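Local coordinates for protein AT5g51070/K3K7_27 (Arabidopsis thaliana, PDB 5GKM) that probably serves as an ATP-dependent Clp chaperone, ClpD, of which this chain is the all-helical N-terminal domain, at residues A[13-17]-A[41-47]; A[21-26]-A[90-95]; A[35-39]-A[127-132]; A[65-70]-A[137-142]; A[106-110]-A[122-126]. All blocks are in the same frame, centred on the assembly; numbering follows the deposited sequence. Where two conformers were deposited one is given.

The five contacts tie together the helices of one Clp N-terminal domain; no ligand site is identified in it. Contacts 1 and 2 both use helix 12-27, and their centres lie about 13 Å apart. Contact 3 is nearest the middle of the chain, about 6 Å from its centre. It shares helix 35-45 with contact 1 and helix 120-130 with contact 5. Leu127 CD2 of contact 3 packs 3.7 Å from Leu42 CD1 of contact 1. Contact 4 touches contact 3, with Leu39 CD2 3.7 Å from Val138 CG1. Contacts 4 and 5 lie on opposite sides of the chain's centre, about 23 Å apart centre to centre.

Contact 1. Residues A[13-17]-A[41-47]; sequences RAIRA and GLIAEDR
Glu45 lays its side chain across that of Arg13 at about a right angle, and Arg13 grips its carboxylate side-on with two nitrogens. Arg13 NE donates to Glu45 OE2 at 3.0 Å, near the guanidinium plane. Arg13 NH2 donates to Glu45 OE1 at 2.9 Å, on the syn lone pair. The two planes are 35° apart, so the pairing is twisted rather than flat. The chain of Glu45 leaves with CG anti to its own N (chi1 -171°) and bends at chi2, which brings the carboxylate back over helix 12-27. Arg16 NH1 adds a long salt bridge to Glu45 OE2 at 3.6 Å, with the oxygen at the guanidinium edge. In the Clp N-terminal domain this network joins helices 12-27 and 35-45, whose local axes make an angle of 125°. Arg16 also pairs with Glu12, and Arg13 with Glu121 of helix 120-130. Arg47 NH2 lies over one face of the Arg16 guanidinium, 3.8 Å from Arg16 NH1; the nearby carboxylates probably offset these like charges. Deeper in, Ala17 CB meets Leu42 CD2 at 3.8 Å. Gly41 brings the backbones close: Gly41 CA makes a CH...O contact of 3.6 Å with Ala17 O.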
# COMPACT_ATOMS: atom_id res chain seq x y z
N ARG A 13 -8.08 8.82 -5.65
CA ARG A 13 -7.31 8.60 -4.48
C ARG A 13 -6.50 7.32 -4.61
O ARG A 13 -5.41 7.28 -4.16
CB ARG A 13 -8.12 8.48 -3.20
CG ARG A 13 -8.94 9.70 -2.85
CD ARG A 13 -9.62 9.57 -1.50
NE ARG A 13 -8.67 9.16 -0.51
CZ ARG A 13 -8.91 8.28 0.43
NH1 ARG A 13 -10.10 7.75 0.54
NH2 ARG A 13 -7.93 7.92 1.23
N ALA A 14 -7.11 6.28 -5.13
CA ALA A 14 -6.39 5.03 -5.19
C ALA A 14 -5.18 5.14 -6.14
O ALA A 14 -4.17 4.60 -5.89
CB ALA A 14 -7.30 3.92 -5.63
N ILE A 15 -5.43 5.79 -7.25
CA ILE A 15 -4.40 5.97 -8.24
C ILE A 15 -3.26 6.81 -7.67
O ILE A 15 -2.16 6.52 -7.90
CB ILE A 15 -4.95 6.63 -9.52
CG1 ILE A 15 -5.98 5.76 -10.19
CG2 ILE A 15 -3.83 7.02 -10.48
CD1 ILE A 15 -5.37 4.62 -10.86
N ARG A 16 -3.61 7.82 -6.89
CA ARG A 16 -2.60 8.64 -6.30
C ARG A 16 -1.74 7.85 -5.32
O ARG A 16 -0.57 7.96 -5.30
CB ARG A 16 -3.22 9.86 -5.65
CG ARG A 16 -2.28 10.86 -5.05
CD ARG A 16 -3.10 11.98 -4.41
NE ARG A 16 -3.94 12.65 -5.36
CZ ARG A 16 -5.23 12.78 -5.21
NH1 ARG A 16 -5.85 12.23 -4.16
NH2 ARG A 16 -5.91 13.42 -6.12
N ALA A 17 -2.37 7.01 -4.53
CA ALA A 17 -1.63 6.19 -3.61
C ALA A 17 -0.66 5.25 -4.33
O ALA A 17 0.39 4.97 -3.88
CB ALA A 17 -2.58 5.36 -2.73
N GLY A 41 2.74 4.48 0.22
CA GLY A 41 1.91 5.27 -0.65
C GLY A 41 0.52 5.55 -0.10
O GLY A 41 0.00 6.58 -0.25
N LEU A 42 -0.05 4.53 0.52
CA LEU A 42 -1.34 4.70 1.15
C LEU A 42 -1.31 5.66 2.31
O LEU A 42 -2.18 6.42 2.47
CB LEU A 42 -1.89 3.36 1.65
CG LEU A 42 -2.28 2.35 0.56
CD1 LEU A 42 -2.42 0.98 1.18
CD2 LEU A 42 -3.53 2.71 -0.21
N ILE A 43 -0.27 5.56 3.11
CA ILE A 43 -0.07 6.50 4.20
C ILE A 43 0.13 7.92 3.70
O ILE A 43 -0.46 8.82 4.19
CB ILE A 43 1.09 6.07 5.14
CG1 ILE A 43 0.73 4.75 5.84
CG2 ILE A 43 1.39 7.14 6.18
CD1 ILE A 43 1.88 4.07 6.48
N ALA A 44 0.93 8.05 2.67
CA ALA A 44 1.17 9.37 2.12
C ALA A 44 -0.11 10.02 1.56
O ALA A 44 -0.26 11.20 1.56
CB ALA A 44 2.26 9.32 1.08
N GLU A 45 -0.94 9.22 0.94
CA GLU A 45 -2.14 9.72 0.33
C GLU A 45 -3.24 10.15 1.32
O GLU A 45 -3.97 11.06 1.05
CB GLU A 45 -2.65 8.72 -0.71
CG GLU A 45 -3.79 9.19 -1.59
CD GLU A 45 -5.13 9.20 -0.88
OE1 GLU A 45 -5.33 8.40 0.02
OE2 GLU A 45 -5.93 9.99 -1.30
N ASP A 46 -3.34 9.43 2.43
CA ASP A 46 -4.51 9.61 3.28
C ASP A 46 -4.46 10.99 3.96
O ASP A 46 -3.53 11.29 4.58
CB ASP A 46 -4.53 8.44 4.27
CG ASP A 46 -5.78 8.37 5.12
OD1 ASP A 46 -6.58 9.26 5.09
OD2 ASP A 46 -5.91 7.38 5.74
N ARG A 47 -5.51 11.77 3.78
CA ARG A 47 -5.60 13.12 4.29
C ARG A 47 -6.36 13.17 5.60
O ARG A 47 -6.68 14.21 6.05
CB ARG A 47 -6.24 14.07 3.26
CG ARG A 47 -5.44 14.26 1.97
CD ARG A 47 -6.08 15.19 0.96
NE ARG A 47 -5.55 15.06 -0.38
CZ ARG A 47 -5.90 15.82 -1.40
NH1 ARG A 47 -6.79 16.77 -1.26
NH2 ARG A 47 -5.41 15.61 -2.58

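Contact 2. Residues A[21-26]-A[90-95]; sequences SQKEAK and STDMPF
The Phe95 ring has Met93 O over one face, displaced toward the rim, and Ser21 OG at its edge. In the conformer given, Ser21 OG stands 4.0 Å from Phe95 CE1 and is hydrogen-bonded to Ile18 O. The amide of Gln22 is turned only 19° from the ring plane, yet the two side chains cross at about a right angle. Gln22 NE2 comes within 3.7 Å of Phe95 CZ.

That same nitrogen holds the backbone of 90-95 at two points. Gln22 NE2 donates to Met93 O at 2.9 Å, with an N-H...O angle of 150°. The oxygen lies in the plane of the amide, while the donor is tilted 24° from the carbonyl plane. A second, weak bond runs from Gln22 NE2 to Thr91 O at 3.1 Å. The stronger bond, with the weak one beside it, probably sets the rotation of the amide. The chain of Gln22 is extended beyond CG, which carries the amide clear of its helix.

Met93 packs on the next turn. In the conformer given, Met93 SD lies 3.5 Å from Ala25 CB and Met93 CE turns toward Lys26 CB; the side chain has a second conformer. Ser90 touches the alkyl parts of Lys23, through CB, and of Lys26, through OG.

Val33 also touches Met93 and Phe95, and Phe103 meets Phe95 edge-to-face. By bonding to main-chain carbonyls, the Gln22 amide ties the segment between helices 59-71 and 97-112 to helix 12-27 of the all-helical Clp N-terminal domain.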
# COMPACT_ATOMS: atom_id res chain seq x y z
N SER A 21 3.23 5.23 -4.23
CA SER A 21 4.09 4.00 -3.85
C SER A 21 5.45 3.78 -4.66
O SER A 21 6.44 3.46 -4.15
CB SER A 21 3.24 2.71 -3.89
OG SER A 21 2.97 2.24 -5.21
N GLN A 22 5.27 4.22 -5.89
CA GLN A 22 6.37 4.29 -6.85
C GLN A 22 7.40 5.34 -6.43
O GLN A 22 8.53 5.06 -6.38
CB GLN A 22 5.89 4.55 -8.25
CG GLN A 22 5.03 3.43 -8.82
CD GLN A 22 4.41 3.80 -10.14
OE1 GLN A 22 3.74 4.77 -10.26
NE2 GLN A 22 4.67 3.03 -11.12
N LYS A 23 6.91 6.50 -6.06
CA LYS A 23 7.80 7.51 -5.55
C LYS A 23 8.49 7.10 -4.28
O LYS A 23 9.63 7.36 -4.11
CB LYS A 23 7.08 8.79 -5.25
CG LYS A 23 6.37 9.36 -6.42
CD LYS A 23 7.29 9.84 -7.51
CE LYS A 23 8.45 10.70 -7.04
NZ LYS A 23 8.08 11.86 -6.21
N GLU A 24 7.76 6.49 -3.36
CA GLU A 24 8.35 6.07 -2.12
C GLU A 24 9.42 5.01 -2.29
O GLU A 24 10.41 5.03 -1.63
CB GLU A 24 7.30 5.58 -1.13
CG GLU A 24 6.35 6.68 -0.70
CD GLU A 24 6.97 7.76 0.17
OE1 GLU A 24 7.74 7.48 1.03
OE2 GLU A 24 6.64 8.89 -0.03
N ALA A 25 9.15 4.08 -3.19
CA ALA A 25 10.10 3.04 -3.48
C ALA A 25 11.35 3.64 -4.09
O ALA A 25 12.42 3.29 -3.72
CB ALA A 25 9.50 1.98 -4.41
N LYS A 26 11.16 4.56 -5.00
CA LYS A 26 12.31 5.19 -5.64
C LYS A 26 13.15 5.91 -4.62
O LYS A 26 14.34 5.83 -4.63
CB LYS A 26 11.85 6.19 -6.69
CG LYS A 26 12.96 6.74 -7.56
CD LYS A 26 13.58 5.67 -8.43
CE LYS A 26 14.84 6.15 -9.17
NZ LYS A 26 15.69 5.03 -9.63
N SER A 90 9.69 7.83 -12.94
CA SER A 90 9.33 7.19 -11.73
C SER A 90 7.97 6.43 -11.82
O SER A 90 7.84 5.38 -11.26
CB SER A 90 9.56 8.12 -10.51
OG SER A 90 10.93 8.50 -10.41
N THR A 91 7.00 6.92 -12.56
CA THR A 91 5.75 6.21 -12.72
C THR A 91 5.77 4.99 -13.67
O THR A 91 4.78 4.35 -13.87
CB THR A 91 4.61 7.12 -13.11
OG1 THR A 91 4.93 7.76 -14.32
CG2 THR A 91 4.41 8.11 -12.05
N ASP A 92 6.91 4.74 -14.29
CA ASP A 92 7.12 3.47 -14.96
C ASP A 92 7.69 2.38 -14.06
O ASP A 92 7.88 1.28 -14.49
CB ASP A 92 7.98 3.67 -16.19
CG ASP A 92 7.29 4.48 -17.25
OD1 ASP A 92 6.10 4.64 -17.18
OD2 ASP A 92 7.93 4.97 -18.10
N MET A 93 7.97 2.73 -12.82
CA MET A 93 8.44 1.58 -11.90
C MET A 93 7.30 0.39 -11.64
O MET A 93 6.20 0.63 -11.72
CB MET A 93 8.63 2.11 -10.50
CG MET A 93 9.39 1.11 -9.62
SD MET A 93 9.56 1.68 -7.93
CE MET A 93 10.68 2.99 -8.29
N PRO A 94 7.84 -0.78 -11.98
CA PRO A 94 7.00 -1.95 -11.94
C PRO A 94 6.65 -2.33 -10.52
O PRO A 94 7.26 -1.93 -9.61
CB PRO A 94 7.86 -3.05 -12.57
CG PRO A 94 9.25 -2.64 -12.25
CD PRO A 94 9.22 -1.16 -12.37
N PHE A 95 5.61 -3.15 -10.45
CA PHE A 95 5.09 -3.66 -9.20
C PHE A 95 5.46 -5.11 -9.01
O PHE A 95 5.45 -5.85 -9.92
CB PHE A 95 3.57 -3.52 -9.18
CG PHE A 95 3.11 -2.11 -9.37
CD1 PHE A 95 3.19 -1.25 -8.35
CD2 PHE A 95 2.65 -1.67 -10.56
CE1 PHE A 95 2.84 0.03 -8.51
CE2 PHE A 95 2.26 -0.37 -10.72
CZ PHE A 95 2.37 0.48 -9.69

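Contact 3. Residues A[35-39]-A[127-132]; sequences TQHLL and LFTVDD
Polar contacts gather at Thr35, at the start of helix 35-45. Thr35 OG1 donates to Asp131 OD2 over 2.8 Å. The hydroxyl meets that oxygen on its anti side, 25° out of the carboxylate plane. In Thr35, chi1 of 54° swings OG1 round toward the aspartates. Asp131 OD2 also accepts from Ala135 N and Asp131 OD1 from Gly133 N, so the carboxylate bridges helix 35-45 and the start of helix 134-142. Asp132 reaches the same place through water. The backbone N of Thr35 donates to the water at 3.0 Å, and the water donates to Asp132 OD2 at 2.8 Å. Asp132 OD1 is hydrogen-bonded to Ser134 OG. The N-terminal ends of helices 35-45 and 134-142 would probably stabilise these carboxylates.

These bonds tie the start of helix 35-45 to the loop that follows helix 120-130 in the Clp N-terminal domain, close to the middle of the chain.

Apolar contacts centre on Leu127, whose side chain points at helix 35-45. Its two methyls split the work. Leu127 CD1 sits 3.7 Å from Thr35 CB, with Leu38 CD2 farther off. Leu127 CD2 lies 3.9 Å from Leu39 CB, and these two leucine side chains cross at about a right angle. Leu39 CD1 then meets the edge of the Phe128 ring, 4.1 Å from Phe128 CZ. The ring also touches helices 134-142 and 146-158.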
# COMPACT_ATOMS: atom_id res chain seq x y z
N THR A 35 5.29 -4.52 -1.17
CA THR A 35 4.10 -4.18 -0.43
C THR A 35 4.33 -3.16 0.67
O THR A 35 3.45 -2.46 1.00
CB THR A 35 3.30 -5.39 0.06
OG1 THR A 35 4.13 -6.27 0.78
CG2 THR A 35 2.73 -6.06 -1.11
N GLN A 36 5.52 -3.15 1.24
CA GLN A 36 5.82 -2.11 2.20
C GLN A 36 5.83 -0.70 1.56
O GLN A 36 5.57 0.25 2.19
CB GLN A 36 7.12 -2.38 2.98
CG GLN A 36 8.40 -2.25 2.17
CD GLN A 36 8.80 -3.51 1.45
OE1 GLN A 36 8.01 -4.38 1.21
NE2 GLN A 36 10.06 -3.59 1.12
N HIS A 37 6.20 -0.64 0.30
CA HIS A 37 6.14 0.59 -0.43
C HIS A 37 4.74 1.05 -0.72
O HIS A 37 4.44 2.19 -0.72
CB HIS A 37 7.00 0.55 -1.68
CG HIS A 37 8.36 -0.03 -1.43
ND1 HIS A 37 8.84 -1.09 -2.10
CD2 HIS A 37 9.33 0.34 -0.54
CE1 HIS A 37 10.05 -1.38 -1.64
NE2 HIS A 37 10.36 -0.49 -0.69
N LEU A 38 3.90 0.08 -1.03
CA LEU A 38 2.49 0.37 -1.20
C LEU A 38 1.90 0.92 0.12
O LEU A 38 1.11 1.79 0.10
CB LEU A 38 1.76 -0.90 -1.63
CG LEU A 38 0.27 -0.70 -1.84
CD1 LEU A 38 -0.04 0.38 -2.88
CD2 LEU A 38 -0.38 -2.01 -2.20
N LEU A 39 2.35 0.37 1.21
CA LEU A 39 1.89 0.87 2.49
C LEU A 39 2.28 2.32 2.64
O LEU A 39 1.50 3.10 3.04
CB LEU A 39 2.46 0.03 3.64
CG LEU A 39 2.15 0.53 5.04
CD1 LEU A 39 0.66 0.55 5.33
CD2 LEU A 39 2.88 -0.34 6.03
N LEU A 127 -3.99 -5.34 1.30
CA LEU A 127 -2.65 -5.31 1.76
C LEU A 127 -2.52 -6.06 3.05
O LEU A 127 -1.55 -6.72 3.30
CB LEU A 127 -2.21 -3.86 1.91
CG LEU A 127 -0.83 -3.51 2.43
CD1 LEU A 127 0.19 -4.13 1.50
CD2 LEU A 127 -0.61 -2.01 2.51
N PHE A 128 -3.54 -5.94 3.87
CA PHE A 128 -3.49 -6.46 5.21
C PHE A 128 -4.05 -7.88 5.29
O PHE A 128 -4.22 -8.36 6.36
CB PHE A 128 -4.26 -5.56 6.19
CG PHE A 128 -3.71 -4.15 6.26
CD1 PHE A 128 -2.39 -3.93 6.04
CD2 PHE A 128 -4.52 -3.06 6.56
CE1 PHE A 128 -1.87 -2.68 6.08
CE2 PHE A 128 -4.00 -1.78 6.60
CZ PHE A 128 -2.68 -1.61 6.33
N THR A 129 -4.42 -8.45 4.16
CA THR A 129 -4.88 -9.83 4.12
C THR A 129 -4.15 -10.76 3.19
O THR A 129 -4.18 -11.92 3.41
CB THR A 129 -6.37 -9.94 3.83
OG1 THR A 129 -6.68 -9.31 2.61
CG2 THR A 129 -7.20 -9.30 4.93
N VAL A 130 -3.56 -10.27 2.13
CA VAL A 130 -2.92 -11.15 1.15
C VAL A 130 -1.46 -10.91 0.81
O VAL A 130 -0.98 -11.46 -0.16
CB VAL A 130 -3.72 -11.22 -0.17
CG1 VAL A 130 -5.14 -11.60 0.11
CG2 VAL A 130 -3.61 -9.94 -0.95
N ASP A 131 -0.77 -10.09 1.59
CA ASP A 131 0.62 -9.79 1.27
C ASP A 131 1.64 -10.80 1.83
O ASP A 131 1.26 -11.79 2.34
CB ASP A 131 1.02 -8.32 1.52
CG ASP A 131 1.77 -8.11 2.83
OD1 ASP A 131 1.48 -8.87 3.72
OD2 ASP A 131 2.57 -7.19 2.96
N ASP A 132 2.92 -10.49 1.67
CA ASP A 132 4.04 -11.42 1.98
C ASP A 132 4.55 -11.31 3.40
O ASP A 132 5.51 -11.93 3.75
CB ASP A 132 5.22 -11.32 0.99
CG ASP A 132 5.91 -9.99 1.02
OD1 ASP A 132 5.49 -9.15 1.77
OD2 ASP A 132 6.89 -9.81 0.27
O HOH W 1 5.95 -7.45 -0.92

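Contact 4. Residues A[65-70]-A[137-142]; sequences AVWSIW and RVLKRL
Val138 is the knob of this contact. It fits into a hole on helix 59-71 formed by Ala65, Val66, Ile69 and Trp70. Its CG2 branch does most of the touching. Val138 CG2 is 3.7 Å from Val66 CG2, and it meets the six-membered end of the Trp70 indole in plane, 3.6 Å from Trp70 CZ3. The valine therefore abuts the edge of the indole and does not stack on it. Ala65 CB borders the hole next to Val138 CG1, Leu142 CD2 and Arg141 CG.

Ile69 lies between the apolar centre and the two arginines. Its branches part. Ile69 CG2 lies over one face of the Arg137 guanidinium, toward its rim, 3.6 Å from Arg137 NH2. Ile69 CG1 lies over one face of the Arg141 guanidinium, again toward the rim, 3.7 Å from Arg141 NH2. Its CD1 reaches in toward the backbone of Arg137 and Val138.

The rim is polar. Arg141 NH1 donates to Ser68 OG at 3.0 Å, with an N-H...O angle of 155°, and the hydroxyl lies near the guanidinium plane. Bends at chi2 and chi3 fold Arg141 back over Ile69 to reach it. Arg137 NH1 approaches Trp70 CZ2 obliquely at 3.8 Å, with the planes 60° apart. Trp70 NE1 is hydrogen-bonded to Asp76, which also makes a long, weak ion pair with Arg137.

The local axes of helices 59-71 and 134-142 approach to 9.6 Å at 114°. Helix 35-45 packs against both, Gln36 and Leu40 on Val66 and Leu39 on Val138, while Leu139 faces helix 146-158.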
# COMPACT_ATOMS: atom_id res chain seq x y z
N ALA A 65 10.70 3.43 9.59
CA ALA A 65 10.56 2.06 9.86
C ALA A 65 10.97 1.25 8.68
O ALA A 65 11.62 0.27 8.83
CB ALA A 65 9.12 1.75 10.24
N VAL A 66 10.52 1.65 7.51
CA VAL A 66 10.79 0.86 6.34
C VAL A 66 12.29 0.79 6.01
O VAL A 66 12.81 -0.24 5.64
CB VAL A 66 9.97 1.37 5.14
CG1 VAL A 66 10.44 0.73 3.84
CG2 VAL A 66 8.51 0.99 5.34
N TRP A 67 12.91 1.92 6.10
CA TRP A 67 14.31 1.98 5.84
C TRP A 67 15.05 1.08 6.81
O TRP A 67 15.85 0.23 6.41
CB TRP A 67 14.81 3.42 5.95
CG TRP A 67 16.30 3.48 5.78
CD1 TRP A 67 17.25 3.67 6.75
CD2 TRP A 67 17.07 3.32 4.55
NE1 TRP A 67 18.49 3.64 6.25
CE2 TRP A 67 18.47 3.43 4.94
CE3 TRP A 67 16.76 3.14 3.23
CZ2 TRP A 67 19.48 3.33 4.01
CZ3 TRP A 67 17.80 3.02 2.32
CH2 TRP A 67 19.13 3.11 2.71
N SER A 68 14.67 1.19 8.07
CA SER A 68 15.34 0.42 9.06
C SER A 68 15.20 -1.08 8.83
O SER A 68 16.16 -1.83 8.89
CB SER A 68 14.83 0.82 10.42
OG SER A 68 15.46 0.03 11.36
N ILE A 69 14.00 -1.51 8.56
CA ILE A 69 13.75 -2.94 8.43
C ILE A 69 14.47 -3.62 7.29
O ILE A 69 15.03 -4.65 7.46
CB ILE A 69 12.22 -3.23 8.38
CG1 ILE A 69 11.59 -2.80 9.68
CG2 ILE A 69 11.91 -4.70 8.21
CD1 ILE A 69 10.11 -2.66 9.59
N TRP A 70 14.42 -2.99 6.13
CA TRP A 70 14.97 -3.52 4.91
C TRP A 70 16.37 -3.07 4.57
O TRP A 70 17.01 -3.73 3.77
CB TRP A 70 14.05 -3.24 3.72
CG TRP A 70 12.89 -4.19 3.71
CD1 TRP A 70 12.86 -5.45 3.15
CD2 TRP A 70 11.61 -4.06 4.38
NE1 TRP A 70 11.68 -6.08 3.38
CE2 TRP A 70 10.89 -5.31 4.12
CE3 TRP A 70 10.98 -3.08 5.09
CZ2 TRP A 70 9.63 -5.54 4.62
CZ3 TRP A 70 9.73 -3.33 5.57
CH2 TRP A 70 9.07 -4.54 5.36
N ARG A 137 5.33 -6.25 9.12
CA ARG A 137 6.57 -5.92 9.79
C ARG A 137 6.67 -4.44 10.11
O ARG A 137 7.13 -4.08 11.13
CB ARG A 137 7.75 -6.33 8.95
CG ARG A 137 7.80 -7.81 8.66
CD ARG A 137 8.89 -8.15 7.68
NE ARG A 137 10.18 -8.11 8.30
CZ ARG A 137 11.32 -8.29 7.64
NH1 ARG A 137 11.30 -8.53 6.35
NH2 ARG A 137 12.48 -8.24 8.26
N VAL A 138 6.27 -3.61 9.17
CA VAL A 138 6.25 -2.20 9.40
C VAL A 138 5.27 -1.79 10.50
O VAL A 138 5.59 -1.03 11.33
CB VAL A 138 5.85 -1.46 8.12
CG1 VAL A 138 5.80 0.03 8.32
CG2 VAL A 138 6.77 -1.82 6.99
N LEU A 139 4.07 -2.35 10.45
CA LEU A 139 3.09 -2.02 11.45
C LEU A 139 3.56 -2.45 12.84
O LEU A 139 3.36 -1.77 13.79
CB LEU A 139 1.71 -2.56 11.09
CG LEU A 139 1.11 -1.95 9.83
CD1 LEU A 139 -0.20 -2.63 9.49
CD2 LEU A 139 0.82 -0.48 9.96
N LYS A 140 4.21 -3.59 12.90
CA LYS A 140 4.72 -4.06 14.17
C LYS A 140 5.76 -3.10 14.71
O LYS A 140 5.78 -2.80 15.85
CB LYS A 140 5.28 -5.46 14.06
CG LYS A 140 5.85 -5.99 15.36
CD LYS A 140 6.33 -7.42 15.23
CE LYS A 140 6.51 -8.06 16.61
NZ LYS A 140 7.69 -8.96 16.65
N ARG A 141 6.61 -2.62 13.84
CA ARG A 141 7.61 -1.68 14.24
C ARG A 141 6.97 -0.38 14.71
O ARG A 141 7.46 0.25 15.60
CB ARG A 141 8.63 -1.46 13.13
CG ARG A 141 9.68 -0.43 13.43
CD ARG A 141 10.71 -1.01 14.40
NE ARG A 141 11.50 -2.11 13.88
CZ ARG A 141 12.69 -1.97 13.33
NH1 ARG A 141 13.21 -0.78 13.20
NH2 ARG A 141 13.36 -2.99 12.90
N LEU A 142 5.87 0.00 14.11
CA LEU A 142 5.15 1.19 14.52
C LEU A 142 4.22 0.97 15.73
O LEU A 142 3.65 1.89 16.17
CB LEU A 142 4.36 1.81 13.37
CG LEU A 142 5.16 2.18 12.14
CD1 LEU A 142 4.32 2.54 10.93
CD2 LEU A 142 6.07 3.33 12.47

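Contact 5. Residues A[106-110]-A[122-126]; sequences AVEYS and HIAVG
Ala106 and Ile123 bring the two backbones together, with their CA atoms 4.8 Å apart. The local axes of helices 97-112 and 120-130 approach to 8.3 Å, and their directions make an angle of 115°. These are two consecutive helices joined by a short connection in the all-helical Clp N-terminal domain. Small residues allow the close approach. Ala106 CB rests on the backbone of the second helix, 3.5 Å from His122 O, and it also meets Ile123 CG1 at 4.0 Å. Gly126 CA lies at the edge of the Tyr109 ring, 3.9 Å from Tyr109 CE2.

Val125 meets the same ring from a different direction. Val125 CG1 lies over one face in a CH-pi contact, 3.6 Å from Tyr109 CE2 and displaced toward the rim. Val125 CG1 is anti to its own backbone N (chi1 178°), and that torsion turns the methyl to the tyrosine. The hydroxyl of Tyr109 is hydrogen-bonded to Thr129 OG1, which ties the far end of the ring to the C-terminal part of 120-130. Val125 also packs on Ala153 and Leu154 of helix 146-158.

At the other end the imidazole of His122 lies against Ser110. Ser110 OG is tied to Tyr117 O, and His122 ND1 to Ala119 N, just before helix 120-130. His122 NE2 is buried here with no partner in the model. Ser110 CB stands almost straight above the centre of the imidazole, 7° off the ring normal, in a second CH-pi contact.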
# COMPACT_ATOMS: atom_id res chain seq x y z
N ALA A 106 -7.83 -6.29 -3.97
CA ALA A 106 -8.61 -5.10 -3.79
C ALA A 106 -9.79 -5.09 -4.73
O ALA A 106 -10.86 -4.73 -4.38
CB ALA A 106 -7.75 -3.87 -4.05
N VAL A 107 -9.52 -5.50 -5.94
CA VAL A 107 -10.57 -5.58 -6.95
C VAL A 107 -11.65 -6.59 -6.54
O VAL A 107 -12.80 -6.37 -6.68
CB VAL A 107 -10.02 -6.00 -8.32
CG1 VAL A 107 -11.16 -6.16 -9.32
CG2 VAL A 107 -9.09 -4.94 -8.85
N GLU A 108 -11.17 -7.72 -6.07
CA GLU A 108 -12.11 -8.75 -5.63
C GLU A 108 -13.01 -8.36 -4.47
O GLU A 108 -14.17 -8.59 -4.48
CB GLU A 108 -11.37 -10.05 -5.34
CG GLU A 108 -10.81 -10.68 -6.62
CD GLU A 108 -9.81 -11.77 -6.39
OE1 GLU A 108 -9.73 -12.28 -5.30
OE2 GLU A 108 -9.10 -12.16 -7.31
N TYR A 109 -12.41 -7.76 -3.47
CA TYR A 109 -13.14 -7.31 -2.33
C TYR A 109 -14.17 -6.28 -2.77
O TYR A 109 -15.27 -6.27 -2.31
CB TYR A 109 -12.19 -6.69 -1.31
CG TYR A 109 -11.36 -7.66 -0.51
CD1 TYR A 109 -11.91 -8.80 0.02
CD2 TYR A 109 -10.05 -7.43 -0.26
CE1 TYR A 109 -11.16 -9.67 0.75
CE2 TYR A 109 -9.29 -8.32 0.46
CZ TYR A 109 -9.84 -9.43 1.00
OH TYR A 109 -9.09 -10.29 1.72
N SER A 110 -13.77 -5.39 -3.66
CA SER A 110 -14.67 -4.38 -4.09
C SER A 110 -15.88 -4.98 -4.80
O SER A 110 -16.97 -4.55 -4.63
CB SER A 110 -13.94 -3.41 -5.05
OG SER A 110 -14.87 -2.63 -5.67
N HIS A 122 -10.03 -0.38 -0.13
CA HIS A 122 -10.00 -1.71 -0.67
C HIS A 122 -8.60 -2.23 -0.81
O HIS A 122 -8.35 -3.37 -0.61
CB HIS A 122 -10.64 -1.79 -2.04
CG HIS A 122 -12.11 -1.45 -2.07
ND1 HIS A 122 -12.61 -0.38 -2.68
CD2 HIS A 122 -13.17 -2.10 -1.52
CE1 HIS A 122 -13.92 -0.37 -2.54
NE2 HIS A 122 -14.25 -1.41 -1.82
N ILE A 123 -7.70 -1.36 -1.25
CA ILE A 123 -6.30 -1.71 -1.34
C ILE A 123 -5.71 -2.03 0.02
O ILE A 123 -4.97 -2.92 0.16
CB ILE A 123 -5.42 -0.63 -2.05
CG1 ILE A 123 -5.98 -0.38 -3.46
CG2 ILE A 123 -3.95 -1.05 -2.03
CD1 ILE A 123 -5.38 0.81 -4.18
N ALA A 124 -6.08 -1.25 1.01
CA ALA A 124 -5.62 -1.55 2.35
C ALA A 124 -6.10 -2.91 2.87
O ALA A 124 -5.38 -3.61 3.45
CB ALA A 124 -6.02 -0.45 3.33
N VAL A 125 -7.35 -3.22 2.59
CA VAL A 125 -7.87 -4.50 3.04
C VAL A 125 -7.07 -5.60 2.37
O VAL A 125 -6.74 -6.54 2.98
CB VAL A 125 -9.37 -4.69 2.76
CG1 VAL A 125 -9.83 -6.07 3.23
CG2 VAL A 125 -10.13 -3.63 3.52
N GLY A 126 -6.76 -5.41 1.11
CA GLY A 126 -5.95 -6.37 0.41
C GLY A 126 -4.57 -6.48 1.00
O GLY A 126 -4.08 -7.53 1.18